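Local coordinates for conserved hypothetical protein NMB0706 (Neisseria meningitidis, PDB 1RV9) that is of unknown function but belongs to the laccase-like polyphenol oxidoreductase (YfiH) family and may be an enzyme, at residues A76-I81 with P97-S102; K108-V113 with L251-G256; L31-N36 with Q45-G50. All blocks are in the same frame, centred on the assembly; numbering follows the deposited sequence.

From the N terminus, interaction 3 comes first: it closes the eight-residue loop between 31-36 and 45-50, at the end of strand 28-33. Interaction 1 follows and closes a 15-residue excursion through strand 86-88. Interaction 2 closes last, pairing 108-113 with 251-256 across 137 residues that hold most of the remaining fold. The three stand in series, none nested in or crossing another. Interactions 2 and 3 meet in the five-stranded sheet, where strands 248-254 and 28-33 are neighbours and L251 N lies 2.8 Å from L31 O. Interaction 1 joins that sheet, through strand 75-76, to strand 101-104 of the six-stranded sheet.

Interaction 1: residues A76-I81 with P97-S102; sequences AYLNQI and PDADAS
A loop leaving strand 75-76 runs alongside the residues leading into strand 101-104, linking the two sheets of this alpha-beta-beta-alpha fold; N79 is the centre of an inverse gamma turn. N79 uses both its backbone N-H and its C=O: its N donates to P97 O nearly along the C=O axis, and its O accepts the N-H of A99. Its side chain lies beside that of D98, both pointing the same way. With CG anti to the backbone N (chi1 177°), the amide brings ND2 to 2.7 Å from D98 OD1 in an almost straight bond. The bond lies in the amide plane but meets D98 OD1 from above the carboxylate plane; the two planes are 57° apart. Next along, I81 crosses both acids at about a right angle. Its CD1 rests 3.7 Å from D98 CB, while its N-H donates to the syn lone pair of D100 OD2 at 3.1 Å. D100 also takes S83 OG, H82 N and H135 ND1; these donors fix the rotation of its buried carboxylate. The bond to H135 is consistent with a Cys-His-Asp triad with C118, and would probably orient and polarise the imidazole. Q80 passes obliquely by D100, its CB 3.3 Å from D100 OD1, and its extended chain carries OE1 on to M114 N. Below these polar contacts, L78 turns inward: CD1 reaches 3.5 Å from A101 N and 4.3 Å from A99 CB, while CD2 rests loosely on P97 CD. V87 of strand 86-88 packs on both L78 and A99. Farther along, one water accepts from S102 OG and donates to A76 O, the latter at 2.6 Å.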
loop_
_atom_site.group_PDB
_atom_site.type_symbol
_atom_site.label_atom_id
_atom_site.label_comp_id
_atom_site.label_asym_id
_atom_site.label_seq_id
_atom_site.Cartn_x
_atom_site.Cartn_y
_atom_site.Cartn_z
ATOM N N ALA A 76 11.006 6.970 3.071
ATOM C CA ALA A 76 10.408 7.092 4.396
ATOM C C ALA A 76 9.653 5.858 4.887
ATOM O O ALA A 76 8.422 5.861 4.964
ATOM C CB ALA A 76 9.490 8.313 4.443
ATOM N N TYR A 77 10.393 4.805 5.226
ATOM C CA TYR A 77 9.785 3.590 5.751
ATOM C C TYR A 77 9.164 3.938 7.102
ATOM O O TYR A 77 9.763 4.659 7.907
ATOM C CB TYR A 77 10.844 2.499 5.931
ATOM C CG TYR A 77 11.411 1.988 4.631
ATOM C CD1 TYR A 77 10.649 1.176 3.788
ATOM C CD2 TYR A 77 12.697 2.339 4.224
ATOM C CE1 TYR A 77 11.153 0.730 2.570
ATOM C CE2 TYR A 77 13.211 1.898 3.005
ATOM C CZ TYR A 77 12.434 1.095 2.184
ATOM O OH TYR A 77 12.925 0.662 0.976
ATOM N N LEU A 78 7.967 3.423 7.351
ATOM C CA LEU A 78 7.265 3.706 8.599
ATOM C C LEU A 78 7.139 2.470 9.470
ATOM O O LEU A 78 7.239 1.342 8.988
ATOM C CB LEU A 78 5.844 4.203 8.306
ATOM C CG LEU A 78 5.631 5.302 7.264
ATOM C CD1 LEU A 78 4.137 5.429 6.982
ATOM C CD2 LEU A 78 6.205 6.622 7.761
ATOM N N ASN A 79 6.929 2.684 10.764
ATOM C CA ASN A 79 6.691 1.554 11.644
ATOM C C ASN A 79 5.174 1.457 11.582
ATOM O O ASN A 79 4.459 2.103 12.356
ATOM C CB ASN A 79 7.136 1.833 13.078
ATOM C CG ASN A 79 6.816 0.678 14.005
ATOM O OD1 ASN A 79 7.027 -0.483 13.651
ATOM N ND2 ASN A 79 6.303 0.983 15.191
ATOM N N GLN A 80 4.688 0.670 10.628
ATOM C CA GLN A 80 3.258 0.503 10.420
ATOM C C GLN A 80 2.608 -0.256 11.561
ATOM O O GLN A 80 3.082 -1.318 11.961
ATOM C CB GLN A 80 3.027 -0.205 9.079
ATOM C CG GLN A 80 3.620 0.585 7.917
ATOM C CD GLN A 80 3.661 -0.165 6.595
ATOM O OE1 GLN A 80 4.190 0.347 5.608
ATOM N NE2 GLN A 80 3.113 -1.376 6.566
ATOM N N ILE A 81 1.516 0.295 12.079
ATOM C CA ILE A 81 0.804 -0.324 13.186
ATOM C C ILE A 81 -0.692 -0.451 12.909
ATOM O O ILE A 81 -1.499 -0.544 13.835
ATOM C CB ILE A 81 1.012 0.477 14.490
ATOM C CG1 ILE A 81 0.619 1.942 14.277
ATOM C CG2 ILE A 81 2.460 0.372 14.934
ATOM C CD1 ILE A 81 0.611 2.766 15.551
ATOM N N PRO A 97 8.526 6.863 12.647
ATOM C CA PRO A 97 7.267 7.160 13.339
ATOM C C PRO A 97 6.293 5.990 13.272
ATOM O O PRO A 97 6.377 5.150 12.369
ATOM C CB PRO A 97 6.715 8.366 12.571
ATOM C CG PRO A 97 7.893 8.862 11.742
ATOM C CD PRO A 97 8.598 7.603 11.380
ATOM N N ASP A 98 5.382 5.931 14.240
ATOM C CA ASP A 98 4.353 4.898 14.253
ATOM C C ASP A 98 3.258 5.506 13.397
ATOM O O ASP A 98 2.512 6.374 13.852
ATOM C CB ASP A 98 3.818 4.656 15.666
ATOM C CG ASP A 98 4.796 3.908 16.543
ATOM O OD1 ASP A 98 5.863 3.497 16.041
ATOM O OD2 ASP A 98 4.490 3.727 17.741
ATOM N N ALA A 99 3.173 5.069 12.148
ATOM C CA ALA A 99 2.179 5.617 11.241
ATOM C C ALA A 99 1.940 4.650 10.102
ATOM O O ALA A 99 2.723 3.726 9.891
ATOM C CB ALA A 99 2.660 6.951 10.701
ATOM N N ASP A 100 0.869 4.880 9.350
ATOM C CA ASP A 100 0.536 3.994 8.251
ATOM C C ASP A 100 0.305 4.678 6.915
ATOM O O ASP A 100 -0.209 4.067 5.980
ATOM C CB ASP A 100 -0.667 3.138 8.640
ATOM C CG ASP A 100 -0.316 2.111 9.698
ATOM O OD1 ASP A 100 -0.027 0.955 9.326
ATOM O OD2 ASP A 100 -0.306 2.467 10.898
ATOM N N ALA A 101 0.698 5.942 6.821
ATOM C CA ALA A 101 0.571 6.690 5.569
ATOM C C ALA A 101 1.465 7.913 5.644
ATOM O O ALA A 101 1.766 8.402 6.732
ATOM C CB ALA A 101 -0.882 7.123 5.338
ATOM N N SER A 102 1.916 8.388 4.492
ATOM C CA SER A 102 2.742 9.586 4.462
ATOM C C SER A 102 2.425 10.390 3.210
ATOM O O SER A 102 1.944 9.850 2.205
ATOM C CB SER A 102 4.239 9.238 4.516
ATOM O OG SER A 102 4.718 8.713 3.289
HETATM O O HOH W 1 6.074 6.434 3.882
#

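Interaction 2: residues K108-V113 with L251-G256; sequences KVACAV and LIWLDG
C111 O is gripped twice, by one hydrogen bond from I252 N at 3.0 Å, lying in the carbonyl plane, and by a CA-H contact from L251 CA at 3.2 Å. The return bond runs from C111 N to I252 O at 2.9 Å, nearly along the C=O axis. These two bonds make C111 and I252 an antiparallel hydrogen-bonded pair; A112 and L251 form the adjoining non-hydrogen-bonded pair, and the strand segments run 167° apart. Beyond the last direct bond a water takes over, donating to V109 O and accepting from L254 N at 2.8 Å. On one face A112 CB meets L251 CG at 3.7 Å; on the other C111 CB meets I252 CG2 at 3.8 Å. W253 CG occupies the crowded position between N and carbonyl carbon, and A110 CB approaches the indole obliquely at CE3. A110, L251 and W253 lie against V71 of helix 57-71, whereas C111 and I252 pack on A133 and V131 of strand 131-136. Strands 75-76 and 28-33 flank the pair within the sheet.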
loop_
_atom_site.group_PDB
_atom_site.type_symbol
_atom_site.label_atom_id
_atom_site.label_comp_id
_atom_site.label_asym_id
_atom_site.label_seq_id
_atom_site.Cartn_x
_atom_site.Cartn_y
_atom_site.Cartn_z
ATOM N N LYS A 108 11.747 15.640 -2.006
ATOM C CA LYS A 108 12.994 15.381 -1.293
ATOM C C LYS A 108 13.003 14.049 -0.555
ATOM O O LYS A 108 13.925 13.752 0.201
ATOM C CB LYS A 108 13.260 16.517 -0.305
ATOM C CG LYS A 108 13.439 17.869 -0.976
ATOM C CD LYS A 108 13.641 18.967 0.050
ATOM C CE LYS A 108 13.877 20.305 -0.628
ATOM N NZ LYS A 108 15.096 20.266 -1.482
ATOM N N VAL A 109 11.982 13.238 -0.797
ATOM C CA VAL A 109 11.871 11.950 -0.128
ATOM C C VAL A 109 10.803 11.136 -0.841
ATOM O O VAL A 109 9.927 11.699 -1.493
ATOM C CB VAL A 109 11.461 12.160 1.357
ATOM C CG1 VAL A 109 10.131 12.908 1.423
ATOM C CG2 VAL A 109 11.369 10.827 2.087
ATOM N N ALA A 110 10.890 9.815 -0.734
ATOM C CA ALA A 110 9.891 8.947 -1.343
ATOM C C ALA A 110 8.954 8.420 -0.265
ATOM O O ALA A 110 9.397 8.026 0.823
ATOM C CB ALA A 110 10.572 7.775 -2.055
ATOM N N CYS A 111 7.654 8.441 -0.555
ATOM C CA CYS A 111 6.656 7.918 0.368
ATOM C C CYS A 111 6.604 6.428 0.091
ATOM O O CYS A 111 6.717 6.008 -1.063
ATOM C CB CYS A 111 5.281 8.520 0.089
ATOM S SG CYS A 111 5.188 10.300 0.319
ATOM N N ALA A 112 6.428 5.623 1.132
ATOM C CA ALA A 112 6.399 4.187 0.937
ATOM C C ALA A 112 5.621 3.436 1.997
ATOM O O ALA A 112 5.565 3.845 3.157
ATOM C CB ALA A 112 7.827 3.650 0.894
ATOM N N VAL A 113 4.999 2.344 1.572
ATOM C CA VAL A 113 4.280 1.458 2.473
ATOM C C VAL A 113 4.699 0.037 2.107
ATOM O O VAL A 113 4.914 -0.278 0.931
ATOM C CB VAL A 113 2.740 1.622 2.377
ATOM C CG1 VAL A 113 2.344 2.986 2.919
ATOM C CG2 VAL A 113 2.270 1.453 0.950
ATOM N N LEU A 251 6.135 2.553 -3.595
ATOM C CA LEU A 251 6.740 3.862 -3.386
ATOM C C LEU A 251 6.295 4.874 -4.421
ATOM O O LEU A 251 5.981 4.525 -5.558
ATOM C CB LEU A 251 8.270 3.754 -3.442
ATOM C CG LEU A 251 8.982 2.794 -2.489
ATOM C CD1 LEU A 251 8.834 1.364 -2.986
ATOM C CD2 LEU A 251 10.457 3.173 -2.417
ATOM N N ILE A 252 6.287 6.134 -4.013
ATOM C CA ILE A 252 5.910 7.216 -4.907
ATOM C C ILE A 252 6.682 8.468 -4.516
ATOM O O ILE A 252 6.930 8.723 -3.337
ATOM C CB ILE A 252 4.378 7.476 -4.859
ATOM C CG1 ILE A 252 3.992 8.513 -5.914
ATOM C CG2 ILE A 252 3.956 7.939 -3.466
ATOM C CD1 ILE A 252 2.494 8.608 -6.132
ATOM N N TRP A 253 7.096 9.233 -5.517
ATOM C CA TRP A 253 7.823 10.457 -5.247
ATOM C C TRP A 253 7.701 11.434 -6.394
ATOM O O TRP A 253 7.277 11.071 -7.492
ATOM C CB TRP A 253 9.304 10.156 -4.964
ATOM C CG TRP A 253 10.092 9.573 -6.118
ATOM C CD1 TRP A 253 10.913 10.246 -6.981
ATOM C CD2 TRP A 253 10.167 8.192 -6.490
ATOM N NE1 TRP A 253 11.500 9.367 -7.863
ATOM C CE2 TRP A 253 11.057 8.100 -7.586
ATOM C CE3 TRP A 253 9.566 7.022 -6.007
ATOM C CZ2 TRP A 253 11.366 6.879 -8.199
ATOM C CZ3 TRP A 253 9.871 5.808 -6.618
ATOM C CH2 TRP A 253 10.763 5.749 -7.706
ATOM N N LEU A 254 8.037 12.684 -6.105
ATOM C CA LEU A 254 8.018 13.743 -7.100
ATOM C C LEU A 254 9.446 13.888 -7.600
ATOM O O LEU A 254 10.395 13.892 -6.815
ATOM C CB LEU A 254 7.558 15.060 -6.473
ATOM C CG LEU A 254 6.093 15.127 -6.053
ATOM C CD1 LEU A 254 5.882 16.316 -5.124
ATOM C CD2 LEU A 254 5.209 15.234 -7.299
ATOM N N ASP A 255 9.592 13.979 -8.914
ATOM C CA ASP A 255 10.896 14.139 -9.535
ATOM C C ASP A 255 10.735 15.203 -10.605
ATOM O O ASP A 255 10.544 14.895 -11.781
ATOM C CB ASP A 255 11.363 12.820 -10.155
ATOM C CG ASP A 255 12.597 12.986 -11.020
ATOM O OD1 ASP A 255 13.427 13.861 -10.705
ATOM O OD2 ASP A 255 12.741 12.234 -12.009
ATOM N N GLY A 256 10.788 16.460 -10.178
ATOM C CA GLY A 256 10.634 17.558 -11.112
ATOM C C GLY A 256 10.043 18.794 -10.466
ATOM O O GLY A 256 10.610 19.893 -10.650
HETATM O O HOH W 2 8.485 13.072 -3.350
#

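Interaction 3: residues L31-N36 with Q45-G50; sequences LITTRN and QSLNLG
Where strand 28-33 ends, the chain makes an ST turn at T34, its OG1 accepting from N36 N, and the facing segment answers with an inverse gamma turn centred on L47 and an Asx turn at N48. The tight part of the contact is built on R35 O, a carbonyl gripped twice. L47 N reaches it at 2.6 Å in a nearly straight bond from above the carbonyl plane, and S46 OG donates on a lone pair in that plane at 2.8 Å. G38 N supplies a second bond to the same S46 hydroxyl. L47, with CG anti to its backbone N, wedges CB and CD2 against T34 O and N36 O, all within 3.8 Å. Nearby, T33 and L49 approach tip to tip, T33 OG1 lying 3.9 Å from L49 CD1, while T33 OG1 also accepts from A249 N; helix 57-71 lies over L47 and L49 through N63. The other end is looser and faces solvent, where Q45 is exposed. There R35, bent at chi3, swings its guanidinium past Q45, with NH2 3.2 Å from Q45 CG. NE donates in the guanidinium plane to Q45 O at 3.2 Å, a long but straight bond, and NH1 continues to R233 O. R35 O and Q45 O, both acceptors, lie 3.0 Å apart, each with its own donors: L47 N and S46 OG for the former, R35 NE for the latter. On the T33 side of the tight part, one water accepts from T33 OG1 and donates to T34 O and, at 2.6 Å, to L47 O.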
loop_
_atom_site.group_PDB
_atom_site.type_symbol
_atom_site.label_atom_id
_atom_site.label_comp_id
_atom_site.label_asym_id
_atom_site.label_seq_id
_atom_site.Cartn_x
_atom_site.Cartn_y
_atom_site.Cartn_z
ATOM N N LEU A 31 7.321 3.118 -7.770
ATOM C CA LEU A 31 8.092 1.890 -7.804
ATOM C C LEU A 31 7.297 0.880 -6.999
ATOM O O LEU A 31 7.087 1.059 -5.797
ATOM C CB LEU A 31 9.479 2.081 -7.184
ATOM C CG LEU A 31 10.414 0.876 -7.346
ATOM C CD1 LEU A 31 10.811 0.747 -8.808
ATOM C CD2 LEU A 31 11.654 1.048 -6.480
ATOM N N ILE A 32 6.822 -0.155 -7.680
ATOM C CA ILE A 32 6.063 -1.223 -7.050
ATOM C C ILE A 32 7.030 -2.395 -7.057
ATOM O O ILE A 32 7.212 -3.041 -8.085
ATOM C CB ILE A 32 4.811 -1.578 -7.879
ATOM C CG1 ILE A 32 3.929 -0.335 -8.046
ATOM C CG2 ILE A 32 4.042 -2.716 -7.214
ATOM C CD1 ILE A 32 3.446 0.271 -6.740
ATOM N N THR A 33 7.668 -2.661 -5.924
ATOM C CA THR A 33 8.637 -3.747 -5.882
ATOM C C THR A 33 7.990 -5.121 -5.852
ATOM O O THR A 33 6.828 -5.277 -5.471
ATOM C CB THR A 33 9.594 -3.617 -4.668
ATOM O OG1 THR A 33 8.905 -3.970 -3.463
ATOM C CG2 THR A 33 10.105 -2.185 -4.548
ATOM N N THR A 34 8.750 -6.116 -6.296
ATOM C CA THR A 34 8.287 -7.494 -6.291
ATOM C C THR A 34 9.201 -8.194 -5.299
ATOM O O THR A 34 10.097 -7.569 -4.729
ATOM C CB THR A 34 8.428 -8.164 -7.675
ATOM O OG1 THR A 34 9.815 -8.285 -8.013
ATOM C CG2 THR A 34 7.718 -7.340 -8.743
ATOM N N ARG A 35 8.984 -9.485 -5.086
ATOM C CA ARG A 35 9.804 -10.222 -4.135
ATOM C C ARG A 35 11.191 -10.522 -4.689
ATOM O O ARG A 35 12.074 -10.981 -3.963
ATOM C CB ARG A 35 9.106 -11.530 -3.744
ATOM C CG ARG A 35 9.025 -12.556 -4.861
ATOM C CD ARG A 35 8.319 -13.814 -4.384
ATOM N NE ARG A 35 8.977 -14.373 -3.209
ATOM C CZ ARG A 35 8.516 -15.406 -2.508
ATOM N NH1 ARG A 35 7.386 -16.004 -2.865
ATOM N NH2 ARG A 35 9.185 -15.832 -1.446
ATOM N N ASN A 36 11.393 -10.233 -5.967
ATOM C CA ASN A 36 12.667 -10.522 -6.606
ATOM C C ASN A 36 13.656 -9.365 -6.700
ATOM O O ASN A 36 13.272 -8.193 -6.679
ATOM C CB ASN A 36 12.395 -11.096 -7.992
ATOM C CG ASN A 36 11.417 -12.248 -7.945
ATOM O OD1 ASN A 36 11.647 -13.234 -7.251
ATOM N ND2 ASN A 36 10.313 -12.126 -8.673
ATOM N N GLN A 45 12.381 -15.133 0.608
ATOM C CA GLN A 45 13.026 -14.913 -0.648
ATOM C C GLN A 45 12.878 -13.765 -1.587
ATOM O O GLN A 45 11.873 -13.461 -2.282
ATOM C CB GLN A 45 13.199 -16.193 -1.463
ATOM C CG GLN A 45 12.105 -16.974 -2.129
ATOM C CD GLN A 45 12.728 -18.294 -2.532
ATOM O OE1 GLN A 45 12.946 -19.163 -1.684
ATOM N NE2 GLN A 45 13.107 -18.422 -3.804
ATOM N N SER A 46 14.071 -13.193 -1.426
ATOM C CA SER A 46 14.829 -12.128 -1.931
ATOM C C SER A 46 14.587 -10.676 -1.578
ATOM O O SER A 46 15.211 -10.169 -0.615
ATOM C CB SER A 46 15.128 -12.519 -3.385
ATOM O OG SER A 46 14.831 -11.565 -4.327
ATOM N N LEU A 47 13.726 -9.964 -2.277
ATOM C CA LEU A 47 13.649 -8.563 -1.845
ATOM C C LEU A 47 12.770 -8.177 -0.659
ATOM O O LEU A 47 11.852 -7.379 -0.800
ATOM C CB LEU A 47 13.399 -7.619 -3.026
ATOM C CG LEU A 47 13.826 -6.149 -2.921
ATOM C CD1 LEU A 47 15.356 -5.986 -2.966
ATOM C CD2 LEU A 47 13.212 -5.409 -4.114
ATOM N N ASN A 48 13.127 -8.671 0.531
ATOM C CA ASN A 48 12.361 -8.332 1.731
ATOM C C ASN A 48 12.774 -6.993 2.313
ATOM O O ASN A 48 13.923 -6.803 2.713
ATOM C CB ASN A 48 12.517 -9.406 2.805
ATOM C CG ASN A 48 11.912 -8.989 4.121
ATOM O OD1 ASN A 48 10.822 -8.429 4.154
ATOM N ND2 ASN A 48 12.612 -9.270 5.220
ATOM N N LEU A 49 11.824 -6.069 2.367
ATOM C CA LEU A 49 12.094 -4.741 2.883
ATOM C C LEU A 49 11.617 -4.520 4.313
ATOM O O LEU A 49 11.820 -3.442 4.867
ATOM C CB LEU A 49 11.451 -3.705 1.960
ATOM C CG LEU A 49 11.913 -3.787 0.503
ATOM C CD1 LEU A 49 11.027 -2.913 -0.371
ATOM C CD2 LEU A 49 13.367 -3.357 0.404
ATOM N N GLY A 50 10.995 -5.535 4.914
ATOM C CA GLY A 50 10.498 -5.397 6.276
ATOM C C GLY A 50 11.476 -5.836 7.351
ATOM O O GLY A 50 12.070 -6.909 7.259
HETATM O O HOH W 3 10.181 -6.163 -2.403
#